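Local coordinates for protein 11R-lipoxygenase (Gersemia fruticosa, PDB 3VF1) that probably adds molecular oxygen to polyunsaturated fatty acids at a non-heme iron centre, under regulation by calcium, at residues K21-V26 and T72-G77; V40-T45 and F55-Y60. All coordinates share one frame; numbering follows the deposited sequence.

Interaction 1. Residues K21-V26 and T72-G77; sequences KYKITV and TYDQSG
The ring of Y73 turns an edge to the opposite strand: I24 O lies in the ring plane beside Y73 CD1, 3.4 Å away, while V26 CG2 comes obliquely to Y73 CE1 at 4.2 Å. The first torsion places Y73 CG beside its own backbone N (chi1 -56°), and from there CD1 comes to I24 O. Y22 meets Q75 through its CB, which faces Q75 CB. Both hydroxyls look elsewhere, Y22 OH bonding to V78 O and Y73 OH to D58 O. The I24 and Q75 side chains cross, I24 CD1 lying 4.2 Å from Q75 CG.

The backbones are antiparallel, and hydrogen bonds join Y22 with Q75 and I24 with Y73 in both directions. Y22 N reaches Q75 O in a straight bond (168° at the hydrogen) from above the carbonyl plane, whereas the return bond from Q75 N to Y22 O is weak. Around I24, the Y73 N to I24 O bond is 2.7 Å long. The face of K21, K23, T25, T72, D74 and S76 is polar. T25 OG1 lies 3.5 Å from T72 OG1. K23, extended beyond CG, lays its CE 3.6 Å from T72 CG2, and its CG runs beside D74 OD1 at 3.8 Å; K23 NZ and D74 OD1 stay 5.5 Å apart, so any attraction is probably modest.

This pair forms one side of a PLAT beta-sandwich sheet in which 70-77 is an outermost strand. Strand 100-109 flanks 20-28 on its other side, bonding through E107 and I105, while Y22, I24 and V26 pack against L44, I42 and L57 of the facing sheet.

Interaction 2. Residues V40-T45 and F55-Y60; sequences VSIKLT and FSLDKY. Unlike the reference sequence in segment 55-60: Y60 (reference Asp).
V40 and L57 form an antiparallel hydrogen-bonded pair, and around them the strand 40-45 and the short strand 55-57 come within 4.5 Å axis to axis, their directions 140° apart. V40 N gives a 2.9 Å bond to L57 O, in the plane of that carbonyl, and L57 N returns one to V40 O. Toward F55 the pairing is looser: the bond from I42 N to F55 O and that from F55 N to I42 O each stretch to 3.2 Å, with the donors above the carbonyl planes.

The side chains that meet are apolar. L57 CD1 lies 3.6 Å from I42 CG2 and 4.1 Å from V40 CG2, the leucine side chain crossing both. With I42 CG1 anti to the backbone N (chi1 176°), I42 CG2 stands between N and the carbonyl carbon, where it meets L57 CD1 and also F55 CB, at 3.8 Å. The F55 ring keeps its edge to the strand, with I42 O near the ring plane and L44 CG 4.4 Å from F55 CE2. An alanine at L57 would probably open a gap beside I42 CG2, where the leucine's branch now sits.

Past L57 the chain leaves the hairpin at D58, a predicted calcium ligand, and K59, which forms a salt bridge with D71. The hairpin itself thus joins through apolar contacts of V40, I42, F55 and L57 on one face, together with four backbone bonds, and its charged residues find partners elsewhere or follow directly after it.

Overall arrangement
Interactions 1 and 2 hold different strands of one PLAT domain, an edge pair in each of its two facing sheets, with centres about 9 Å apart. Interaction 2 is the more buried, whereas interaction 1 has an exposed outer face of lysine, threonine, aspartate and serine. The inward face of interaction 1 carries I24, V26 and two tyrosines, with Q75 among them. Each contact has four backbone bonds, but interaction 2 pairs fewer positions, two of its bonds are long, and it depends more on aliphatic packing. Inside the sandwich Y22 CD2 lies 3.5 Å from L44 CD1; elsewhere Q75 CB lies 3.5 Å from F55 CE1. The Y73 hydroxyl bond to D58 also links the two.

Interaction 1. Residues K21-V26 and T72-G77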
loop_
_atom_site.group_PDB
_atom_site.type_symbol
_atom_site.label_atom_id
_atom_site.label_comp_id
_atom_site.label_asym_id
_atom_site.label_seq_id
_atom_site.Cartn_x
_atom_site.Cartn_y
_atom_site.Cartn_z
ATOM N N LYS A 21 -10.174 41.999 -20.206
ATOM C CA LYS A 21 -11.267 41.210 -19.645
ATOM C C LYS A 21 -10.819 39.793 -19.287
ATOM O O LYS A 21 -10.105 39.145 -20.053
ATOM C CB LYS A 21 -12.443 41.161 -20.628
ATOM C CG LYS A 21 -12.138 40.477 -21.956
ATOM C CD LYS A 21 -12.563 39.015 -21.955
ATOM C CE LYS A 21 -12.300 38.364 -23.304
ATOM N NZ LYS A 21 -12.704 36.932 -23.332
ATOM N N TYR A 22 -11.240 39.325 -18.115
ATOM C CA TYR A 22 -10.912 37.982 -17.646
ATOM C C TYR A 22 -12.169 37.234 -17.221
ATOM O O TYR A 22 -12.903 37.694 -16.347
ATOM C CB TYR A 22 -9.958 38.052 -16.451
ATOM C CG TYR A 22 -8.576 38.574 -16.771
ATOM C CD1 TYR A 22 -7.924 38.210 -17.942
ATOM C CD2 TYR A 22 -7.922 39.430 -15.897
ATOM C CE1 TYR A 22 -6.662 38.684 -18.230
ATOM C CE2 TYR A 22 -6.662 39.911 -16.179
ATOM C CZ TYR A 22 -6.037 39.536 -17.346
ATOM O OH TYR A 22 -4.778 40.013 -17.627
ATOM N N LYS A 23 -12.413 36.083 -17.837
ATOM C CA LYS A 23 -13.521 35.224 -17.435
ATOM C C LYS A 23 -13.007 34.069 -16.581
ATOM O O LYS A 23 -12.587 33.035 -17.101
ATOM C CB LYS A 23 -14.262 34.686 -18.657
ATOM C CG LYS A 23 -15.457 33.813 -18.310
ATOM C CD LYS A 23 -16.253 33.443 -19.547
ATOM C CE LYS A 23 -17.489 32.635 -19.190
ATOM N NZ LYS A 23 -18.341 32.363 -20.382
ATOM N N ILE A 24 -13.049 34.256 -15.265
ATOM C CA ILE A 24 -12.514 33.277 -14.328
ATOM C C ILE A 24 -13.596 32.304 -13.870
ATOM O O ILE A 24 -14.593 32.707 -13.276
ATOM C CB ILE A 24 -11.913 33.971 -13.095
ATOM C CG1 ILE A 24 -10.870 35.005 -13.530
ATOM C CG2 ILE A 24 -11.297 32.945 -12.153
ATOM C CD1 ILE A 24 -10.358 35.875 -12.403
ATOM N N THR A 25 -13.386 31.022 -14.147
ATOM C CA THR A 25 -14.321 29.978 -13.741
ATOM C C THR A 25 -13.677 29.067 -12.703
ATOM O O THR A 25 -12.611 28.499 -12.939
ATOM C CB THR A 25 -14.766 29.122 -14.938
ATOM O OG1 THR A 25 -15.291 29.968 -15.968
ATOM C CG2 THR A 25 -15.828 28.119 -14.511
ATOM N N VAL A 26 -14.331 28.928 -11.556
ATOM C CA VAL A 26 -13.808 28.110 -10.470
ATOM C C VAL A 26 -14.655 26.861 -10.272
ATOM O O VAL A 26 -15.860 26.947 -10.033
ATOM C CB VAL A 26 -13.773 28.896 -9.147
ATOM C CG1 VAL A 26 -13.198 28.034 -8.030
ATOM C CG2 VAL A 26 -12.964 30.174 -9.311
ATOM N N THR A 72 -18.739 31.152 -12.149
ATOM C CA THR A 72 -18.080 31.918 -13.200
ATOM C C THR A 72 -18.062 33.403 -12.852
ATOM O O THR A 72 -19.054 33.951 -12.374
ATOM C CB THR A 72 -18.773 31.714 -14.559
ATOM O OG1 THR A 72 -18.635 30.346 -14.965
ATOM C CG2 THR A 72 -18.161 32.616 -15.619
ATOM N N TYR A 73 -16.924 34.045 -13.096
ATOM C CA TYR A 73 -16.746 35.453 -12.767
ATOM C C TYR A 73 -16.201 36.228 -13.962
ATOM O O TYR A 73 -15.225 35.814 -14.585
ATOM C CB TYR A 73 -15.778 35.605 -11.591
ATOM C CG TYR A 73 -16.176 34.838 -10.350
ATOM C CD1 TYR A 73 -15.923 33.477 -10.240
ATOM C CD2 TYR A 73 -16.792 35.477 -9.281
ATOM C CE1 TYR A 73 -16.278 32.772 -9.106
ATOM C CE2 TYR A 73 -17.151 34.781 -8.141
ATOM C CZ TYR A 73 -16.892 33.428 -8.060
ATOM O OH TYR A 73 -17.246 32.728 -6.929
ATOM N N ASP A 74 -16.839 37.351 -14.278
ATOM C CA ASP A 74 -16.325 38.267 -15.289
ATOM C C ASP A 74 -15.522 39.359 -14.595
ATOM O O ASP A 74 -15.954 39.898 -13.577
ATOM C CB ASP A 74 -17.471 38.881 -16.092
ATOM C CG ASP A 74 -18.203 37.857 -16.942
ATOM O OD1 ASP A 74 -17.541 36.939 -17.469
ATOM O OD2 ASP A 74 -19.439 37.973 -17.084
ATOM N N GLN A 75 -14.353 39.681 -15.140
ATOM C CA GLN A 75 -13.457 40.632 -14.490
ATOM C C GLN A 75 -12.713 41.518 -15.483
ATOM O O GLN A 75 -12.769 41.304 -16.693
ATOM C CB GLN A 75 -12.447 39.884 -13.617
ATOM C CG GLN A 75 -13.066 39.070 -12.492
ATOM C CD GLN A 75 -13.710 39.936 -11.427
ATOM O OE1 GLN A 75 -13.921 41.132 -11.626
ATOM N NE2 GLN A 75 -14.021 39.334 -10.284
ATOM N N SER A 76 -12.014 42.517 -14.950
ATOM C CA SER A 76 -11.227 43.433 -15.765
ATOM C C SER A 76 -10.041 43.977 -14.973
ATOM O O SER A 76 -10.184 44.352 -13.810
ATOM C CB SER A 76 -12.098 44.591 -16.254
ATOM O OG SER A 76 -11.332 45.525 -16.996
ATOM N N GLY A 77 -8.873 44.026 -15.607
ATOM C CA GLY A 77 -7.673 44.507 -14.945
ATOM C C GLY A 77 -6.485 44.634 -15.880
ATOM O O GLY A 77 -6.622 44.508 -17.096
#

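Interaction 2. Residues V40-T45 and F55-Y60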
loop_
_atom_site.group_PDB
_atom_site.type_symbol
_atom_site.label_atom_id
_atom_site.label_comp_id
_atom_site.label_asym_id
_atom_site.label_seq_id
_atom_site.Cartn_x
_atom_site.Cartn_y
_atom_site.Cartn_z
ATOM N N VAL A 40 -12.522 34.256 -1.728
ATOM C CA VAL A 40 -11.076 34.415 -1.826
ATOM C C VAL A 40 -10.741 35.496 -2.843
ATOM O O VAL A 40 -11.627 36.026 -3.512
ATOM C CB VAL A 40 -10.390 33.106 -2.258
ATOM C CG1 VAL A 40 -10.658 32.004 -1.243
ATOM C CG2 VAL A 40 -10.860 32.691 -3.643
ATOM N N SER A 41 -9.458 35.822 -2.949
ATOM C CA SER A 41 -8.994 36.770 -3.951
ATOM C C SER A 41 -8.017 36.076 -4.894
ATOM O O SER A 41 -7.266 35.197 -4.476
ATOM C CB SER A 41 -8.328 37.974 -3.282
ATOM O OG SER A 41 -7.222 37.575 -2.493
ATOM N N ILE A 42 -8.032 36.469 -6.164
ATOM C CA ILE A 42 -7.192 35.826 -7.168
ATOM C C ILE A 42 -6.343 36.830 -7.948
ATOM O O ILE A 42 -6.869 37.686 -8.658
ATOM C CB ILE A 42 -8.040 34.997 -8.159
ATOM C CG1 ILE A 42 -7.149 34.415 -9.257
ATOM C CG2 ILE A 42 -9.154 35.846 -8.762
ATOM C CD1 ILE A 42 -7.845 33.399 -10.133
ATOM N N LYS A 43 -5.025 36.722 -7.805
ATOM C CA LYS A 43 -4.097 37.573 -8.544
ATOM C C LYS A 43 -3.435 36.791 -9.672
ATOM O O LYS A 43 -2.701 35.833 -9.427
ATOM C CB LYS A 43 -3.021 38.141 -7.616
ATOM C CG LYS A 43 -1.962 38.964 -8.343
ATOM C CD LYS A 43 -0.995 39.642 -7.380
ATOM C CE LYS A 43 -0.130 38.636 -6.645
ATOM N NZ LYS A 43 0.935 39.304 -5.845
ATOM N N LEU A 44 -3.693 37.205 -10.906
ATOM C CA LEU A 44 -3.109 36.548 -12.067
ATOM C C LEU A 44 -1.682 37.035 -12.282
ATOM O O LEU A 44 -1.325 38.139 -11.870
ATOM C CB LEU A 44 -3.945 36.831 -13.315
ATOM C CG LEU A 44 -5.461 36.719 -13.136
ATOM C CD1 LEU A 44 -6.165 36.742 -14.485
ATOM C CD2 LEU A 44 -5.823 35.465 -12.358
ATOM N N THR A 45 -0.865 36.205 -12.923
ATOM C CA THR A 45 0.511 36.572 -13.238
ATOM C C THR A 45 0.887 36.068 -14.624
ATOM O O THR A 45 0.749 34.883 -14.925
ATOM C CB THR A 45 1.504 36.001 -12.210
ATOM O OG1 THR A 45 1.212 36.532 -10.912
ATOM C CG2 THR A 45 2.933 36.359 -12.590
ATOM N N PHE A 55 -8.341 40.325 -7.493
ATOM C CA PHE A 55 -9.788 40.291 -7.668
ATOM C C PHE A 55 -10.422 39.682 -6.425
ATOM O O PHE A 55 -9.726 39.112 -5.585
ATOM C CB PHE A 55 -10.169 39.465 -8.897
ATOM C CG PHE A 55 -9.691 40.050 -10.194
ATOM C CD1 PHE A 55 -10.337 41.135 -10.756
ATOM C CD2 PHE A 55 -8.602 39.509 -10.855
ATOM C CE1 PHE A 55 -9.901 41.676 -11.949
ATOM C CE2 PHE A 55 -8.164 40.044 -12.050
ATOM C CZ PHE A 55 -8.815 41.128 -12.598
ATOM N N SER A 56 -11.740 39.802 -6.307
ATOM C CA SER A 56 -12.454 39.242 -5.163
ATOM C C SER A 56 -13.516 38.244 -5.610
ATOM O O SER A 56 -14.552 38.621 -6.158
ATOM C CB SER A 56 -13.093 40.357 -4.333
ATOM O OG SER A 56 -12.110 41.063 -3.596
ATOM N N LEU A 57 -13.242 36.965 -5.373
ATOM C CA LEU A 57 -14.171 35.898 -5.717
ATOM C C LEU A 57 -15.077 35.586 -4.534
ATOM O O LEU A 57 -14.620 35.089 -3.505
ATOM C CB LEU A 57 -13.400 34.643 -6.124
ATOM C CG LEU A 57 -12.394 34.837 -7.260
ATOM C CD1 LEU A 57 -11.636 33.548 -7.526
ATOM C CD2 LEU A 57 -13.093 35.321 -8.521
ATOM N N ASP A 58 -16.364 35.881 -4.686
ATOM C CA ASP A 58 -17.333 35.636 -3.627
ATOM C C ASP A 58 -17.925 34.237 -3.747
ATOM O O ASP A 58 -18.554 33.904 -4.752
ATOM C CB ASP A 58 -18.451 36.679 -3.673
ATOM C CG ASP A 58 -17.943 38.089 -3.448
ATOM O OD1 ASP A 58 -16.923 38.250 -2.743
ATOM O OD2 ASP A 58 -18.563 39.035 -3.976
ATOM N N LYS A 59 -17.715 33.422 -2.719
ATOM C CA LYS A 59 -18.257 32.071 -2.687
ATOM C C LYS A 59 -18.986 31.833 -1.371
ATOM O O LYS A 59 -18.410 31.993 -0.295
ATOM C CB LYS A 59 -17.139 31.042 -2.862
ATOM C CG LYS A 59 -17.608 29.595 -2.796
ATOM C CD LYS A 59 -18.639 29.287 -3.872
ATOM C CE LYS A 59 -19.045 27.822 -3.841
ATOM N NZ LYS A 59 -20.122 27.510 -4.821
ATOM N N TYR A 60 -20.255 31.453 -1.467
ATOM C CA TYR A 60 -21.066 31.188 -0.286
ATOM C C TYR A 60 -21.723 29.819 -0.392
ATOM O O TYR A 60 -22.318 29.485 -1.418
ATOM C CB TYR A 60 -22.137 32.269 -0.123
ATOM C CG TYR A 60 -21.583 33.675 -0.074
ATOM C CD1 TYR A 60 -20.996 34.171 1.083
ATOM C CD2 TYR A 60 -21.652 34.508 -1.183
ATOM C CE1 TYR A 60 -20.489 35.455 1.133
ATOM C CE2 TYR A 60 -21.148 35.796 -1.142
ATOM C CZ TYR A 60 -20.568 36.264 0.017
ATOM O OH TYR A 60 -20.065 37.544 0.063
#